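Local structure of delta-1-pyrroline-5-carboxylate dehydrogenase, mitochondrial (Mus musculus, 4E3X) at residues 291-295 against 311-315; 475-479 against 520-526. The protein catalyses the NAD+-dependent oxidation of glutamate gamma-semialdehyde, the open-chain form of delta-1-pyrroline-5-carboxylate, to glutamate, the second step of mitochondrial proline breakdown. All blocks are in the same frame, centred on the assembly; numbering follows the deposited sequence. Where two conformers were deposited one is given.

Contact 1 of 2, residues 291-295 against 311-315; sequences FKHLW and LAGEC. With PRO (proline), chain C.
F291 faces G313 and W295 faces L311 where the helical turn 291-295 runs antiparallel to strand 311-314, at 171° with the two axes 9.9 Å apart. The F291 ring fills this gap: with CG anti to the backbone N (chi1 -174°), it reaches across to the strand. G313 CA lies over one face in a CH-pi contact, 3.8 Å from the ring centroid. Glycine suits the spot, since a CB would collide with F291 CE1. C315 brings its soft sulfur to the base of the same side chain, SG being 3.7 Å from F291 CB and oblique to the ring. L311 closes the other end: its CD2 rests on the helix backbone, 3.5 Å from W295 CA, while its CB meets the outer end of the phenyl ring. K292 sends its CB away from the strand, and its NZ donates a 2.8 Å hydrogen bond to O of a bound proline and forms a salt bridge with D303 of the second subunit. On the strand's far side E314, the proton acceptor of the active site, turns its CB away from the helix. Helix 288-300 is the connection of a beta-alpha-beta unit between strand 279-285 and its parallel neighbour 310-314, an outermost strand of the five-stranded sheet.

Contact 2 of 2, residues 475-479 against 520-526; sequences SYGLT and FGGARAS. With PRO (proline), chain K.
L478, S526 and A525 have the most surface covered here, and each meets the opposing segment differently. L478 is the apolar wedge. Its CG is anti to the backbone N (chi1 -164°), which carries CD1 onto the G521-G522 backbone, 3.3 Å from G522 N, and against the F520 ring at CZ. The two side chains cross at about a right angle, and L478 also touches the nucleophile C348. G522 must be bare, because a CB would run into G477 O and L478 CA. F520 offers one face to a proline bound in the active-site pocket, whose CD stands 3.5 Å above the ring plane. With F520 cut back to an alanine, the bound proline is likely to lose its flat aromatic wall and the end of L478 its backing. Residues 523-526 form a type II' beta turn, with R524 in the positive-phi position (51°), laid beside the start of strand 476-483 in the catalytic-domain sheet. S526 closes the turn, and its OG accepts a nearly straight bond from G477 N (3.0 Å, 169°) while also bonding to G316 O, so this small hydroxyl ties two backbones. A525 N donates a 2.9 Å backbone hydrogen bond to S475 O, and its methyl is compact enough to lie beside Y476 CD1. A water bridges the two segments, donating to G477 O and accepting from A523 N; R524 reaches out to D471 and to E201 of the second subunit.

Both contacts are largely buried and both reach the second subunit, but they belong to different sheets. Contact 1 joins a helix to a strand of the parallel sheet in the NAD+-binding domain and has no hydrogen bond across it, relying on aromatic, aliphatic and sulfur packing. Contact 2 lies in the mixed catalytic sheet, where backbone amides, a serine hydroxyl and waters do much of the joining, and its exposed S475 gives it a more open margin. Each holds a part of the active site: E314 in contact 1, the proline-pocket residue F520 in contact 2. They meet where C315 N lies 2.9 Å from S526 O, a probable hydrogen bond linking the end of strand 310-314 to the turn.

Contact 1 of 2, residues 291-295 against 311-315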
# COMPACT_ATOMS: atom_id res chain seq x y z
N PHE B 291 -0.35 -7.62 -15.91
CA PHE B 291 -0.44 -7.33 -14.48
C PHE B 291 -1.48 -8.22 -13.80
O PHE B 291 -1.23 -8.78 -12.73
CB PHE B 291 -0.73 -5.84 -14.24
CG PHE B 291 -0.69 -5.44 -12.79
CD1 PHE B 291 0.47 -5.62 -12.04
CD2 PHE B 291 -1.80 -4.89 -12.18
CE1 PHE B 291 0.50 -5.26 -10.70
CE2 PHE B 291 -1.77 -4.53 -10.85
CZ PHE B 291 -0.63 -4.72 -10.11
N LYS B 292 -2.64 -8.36 -14.43
CA LYS B 292 -3.67 -9.23 -13.87
C LYS B 292 -3.20 -10.68 -13.77
O LYS B 292 -3.49 -11.37 -12.80
CB LYS B 292 -4.94 -9.17 -14.72
CG LYS B 292 -5.68 -7.84 -14.61
CD LYS B 292 -7.13 -7.94 -15.10
CE LYS B 292 -7.23 -8.61 -16.44
NZ LYS B 292 -8.61 -8.49 -17.00
N HIS B 293 -2.47 -11.14 -14.79
CA HIS B 293 -1.96 -12.50 -14.79
C HIS B 293 -1.01 -12.73 -13.62
O HIS B 293 -1.12 -13.72 -12.89
CB HIS B 293 -1.25 -12.78 -16.12
CG HIS B 293 -0.66 -14.14 -16.22
ND1 HIS B 293 -1.43 -15.29 -16.24
CD2 HIS B 293 0.63 -14.55 -16.30
CE1 HIS B 293 -0.64 -16.34 -16.33
NE2 HIS B 293 0.61 -15.92 -16.38
N LEU B 294 -0.09 -11.79 -13.41
CA LEU B 294 0.83 -11.88 -12.28
C LEU B 294 0.08 -11.88 -10.94
O LEU B 294 0.42 -12.64 -10.03
CB LEU B 294 1.85 -10.74 -12.32
CG LEU B 294 2.85 -10.84 -13.47
CD1 LEU B 294 3.53 -9.50 -13.68
CD2 LEU B 294 3.89 -11.94 -13.21
N TRP B 295 -0.92 -11.03 -10.84
CA TRP B 295 -1.75 -10.96 -9.65
C TRP B 295 -2.40 -12.31 -9.37
O TRP B 295 -2.43 -12.78 -8.22
CB TRP B 295 -2.79 -9.86 -9.85
CG TRP B 295 -3.70 -9.53 -8.70
CD1 TRP B 295 -4.56 -10.36 -8.04
CD2 TRP B 295 -3.91 -8.22 -8.15
NE1 TRP B 295 -5.27 -9.66 -7.10
CE2 TRP B 295 -4.89 -8.35 -7.14
CE3 TRP B 295 -3.35 -6.97 -8.40
CZ2 TRP B 295 -5.32 -7.26 -6.38
CZ3 TRP B 295 -3.77 -5.89 -7.65
CH2 TRP B 295 -4.76 -6.04 -6.65
N LEU B 311 1.93 -6.10 -4.76
CA LEU B 311 1.94 -5.84 -6.19
C LEU B 311 1.71 -4.37 -6.48
O LEU B 311 0.75 -3.78 -6.00
CB LEU B 311 0.89 -6.70 -6.88
CG LEU B 311 1.47 -8.02 -7.35
CD1 LEU B 311 1.90 -8.90 -6.19
CD2 LEU B 311 0.47 -8.73 -8.22
N ALA B 312 2.61 -3.79 -7.26
CA ALA B 312 2.48 -2.41 -7.72
C ALA B 312 2.45 -2.46 -9.24
O ALA B 312 3.30 -3.11 -9.85
CB ALA B 312 3.63 -1.56 -7.23
N GLY B 313 1.47 -1.80 -9.84
CA GLY B 313 1.35 -1.82 -11.29
C GLY B 313 0.92 -0.50 -11.87
O GLY B 313 -0.00 0.15 -11.37
N GLU B 314 1.59 -0.10 -12.94
CA GLU B 314 1.15 1.00 -13.79
C GLU B 314 0.83 0.41 -15.15
O GLU B 314 1.71 -0.23 -15.75
CB GLU B 314 2.26 2.05 -13.92
N CYS B 315 -0.39 0.62 -15.64
CA CYS B 315 -0.94 -0.19 -16.74
C CYS B 315 -1.50 0.54 -17.95
O CYS B 315 -2.22 -0.04 -18.76
CB CYS B 315 -2.04 -1.10 -16.21
SG CYS B 315 -1.47 -2.25 -14.97
N PRO C . -10.47 -5.01 -13.58
CA PRO C . -10.36 -4.17 -14.77
C PRO C . -9.95 -5.01 -15.96
O PRO C . -9.67 -6.19 -15.79
CB PRO C . -9.24 -3.19 -14.41
CG PRO C . -9.13 -3.25 -12.91
CD PRO C . -9.44 -4.67 -12.58
OXT PRO C . -9.90 -4.53 -17.10

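Contact 2 of 2, residues 475-479 against 520-526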
# COMPACT_ATOMS: atom_id res chain seq x y z
N SER B 475 -12.09 2.52 -19.76
CA SER B 475 -11.86 1.81 -18.51
C SER B 475 -10.71 2.41 -17.71
O SER B 475 -10.39 1.94 -16.63
CB SER B 475 -11.55 0.34 -18.79
OG SER B 475 -10.29 0.23 -19.43
N TYR B 476 -10.11 3.47 -18.25
CA TYR B 476 -8.86 4.01 -17.71
C TYR B 476 -9.00 5.29 -16.88
O TYR B 476 -10.03 5.96 -16.93
CB TYR B 476 -7.88 4.25 -18.86
CG TYR B 476 -7.46 3.00 -19.60
CD1 TYR B 476 -6.51 2.14 -19.06
CD2 TYR B 476 -7.97 2.70 -20.86
CE1 TYR B 476 -6.09 1.01 -19.73
CE2 TYR B 476 -7.55 1.57 -21.56
CZ TYR B 476 -6.61 0.74 -20.98
OH TYR B 476 -6.18 -0.39 -21.64
N GLY B 477 -7.96 5.62 -16.12
CA GLY B 477 -8.01 6.79 -15.28
C GLY B 477 -6.67 7.48 -15.10
O GLY B 477 -6.36 7.95 -13.99
N LEU B 478 -5.89 7.56 -16.17
CA LEU B 478 -4.49 7.97 -16.02
C LEU B 478 -4.30 9.48 -16.17
O LEU B 478 -4.18 10.18 -15.17
CB LEU B 478 -3.58 7.17 -16.95
CG LEU B 478 -2.08 7.24 -16.64
CD1 LEU B 478 -1.81 7.21 -15.14
CD2 LEU B 478 -1.33 6.11 -17.33
N THR B 479 -4.29 10.00 -17.40
CA THR B 479 -4.12 11.44 -17.55
C THR B 479 -5.23 12.11 -18.34
O THR B 479 -5.99 11.47 -19.07
CB THR B 479 -2.78 11.82 -18.21
OG1 THR B 479 -2.85 11.52 -19.61
CG2 THR B 479 -1.60 11.10 -17.57
N PHE B 520 3.18 10.69 -10.50
CA PHE B 520 2.47 10.14 -11.65
C PHE B 520 1.72 8.86 -11.34
O PHE B 520 2.25 7.95 -10.70
CB PHE B 520 3.46 9.88 -12.78
CG PHE B 520 2.80 9.43 -14.06
CD1 PHE B 520 2.77 8.09 -14.41
CD2 PHE B 520 2.18 10.35 -14.89
CE1 PHE B 520 2.15 7.68 -15.58
CE2 PHE B 520 1.56 9.95 -16.06
CZ PHE B 520 1.54 8.61 -16.40
N GLY B 521 0.50 8.77 -11.85
CA GLY B 521 -0.24 7.53 -11.75
C GLY B 521 -1.73 7.77 -11.67
O GLY B 521 -2.17 8.88 -11.39
N GLY B 522 -2.51 6.73 -11.93
CA GLY B 522 -3.94 6.82 -11.83
C GLY B 522 -4.57 5.47 -11.53
O GLY B 522 -3.90 4.43 -11.60
N ALA B 523 -5.87 5.49 -11.22
CA ALA B 523 -6.58 4.29 -10.82
C ALA B 523 -7.46 3.77 -11.97
O ALA B 523 -7.05 3.83 -13.13
CB ALA B 523 -7.38 4.53 -9.54
N ARG B 524 -8.65 3.28 -11.64
CA ARG B 524 -9.43 2.50 -12.61
C ARG B 524 -8.53 1.41 -13.20
O ARG B 524 -7.80 0.77 -12.44
CB ARG B 524 -10.12 3.40 -13.65
CG ARG B 524 -11.15 4.31 -12.95
CD ARG B 524 -11.89 5.23 -13.90
NE ARG B 524 -12.91 5.98 -13.16
CZ ARG B 524 -13.60 6.99 -13.66
NH1 ARG B 524 -14.50 7.61 -12.91
NH2 ARG B 524 -13.41 7.37 -14.92
N ALA B 525 -8.56 1.18 -14.51
CA ALA B 525 -7.71 0.12 -15.07
C ALA B 525 -6.24 0.52 -15.18
O ALA B 525 -5.41 -0.31 -15.55
CB ALA B 525 -8.25 -0.34 -16.43
N SER B 526 -5.91 1.77 -14.86
CA SER B 526 -4.55 2.29 -15.05
C SER B 526 -3.54 1.83 -14.01
O SER B 526 -2.34 2.09 -14.15
CB SER B 526 -4.55 3.81 -15.14
OG SER B 526 -5.33 4.24 -16.25
N PRO K . 5.60 10.06 -16.80
CA PRO K . 5.44 10.17 -18.25
C PRO K . 4.53 11.33 -18.65
O PRO K . 3.86 11.95 -17.82
CB PRO K . 4.79 8.84 -18.63
CG PRO K . 5.40 7.88 -17.66
CD PRO K . 5.59 8.65 -16.37
OXT PRO K . 4.46 11.68 -19.83
O HOH W 1 -12.69 5.85 -17.21
O HOH W 2 -7.32 8.04 -11.40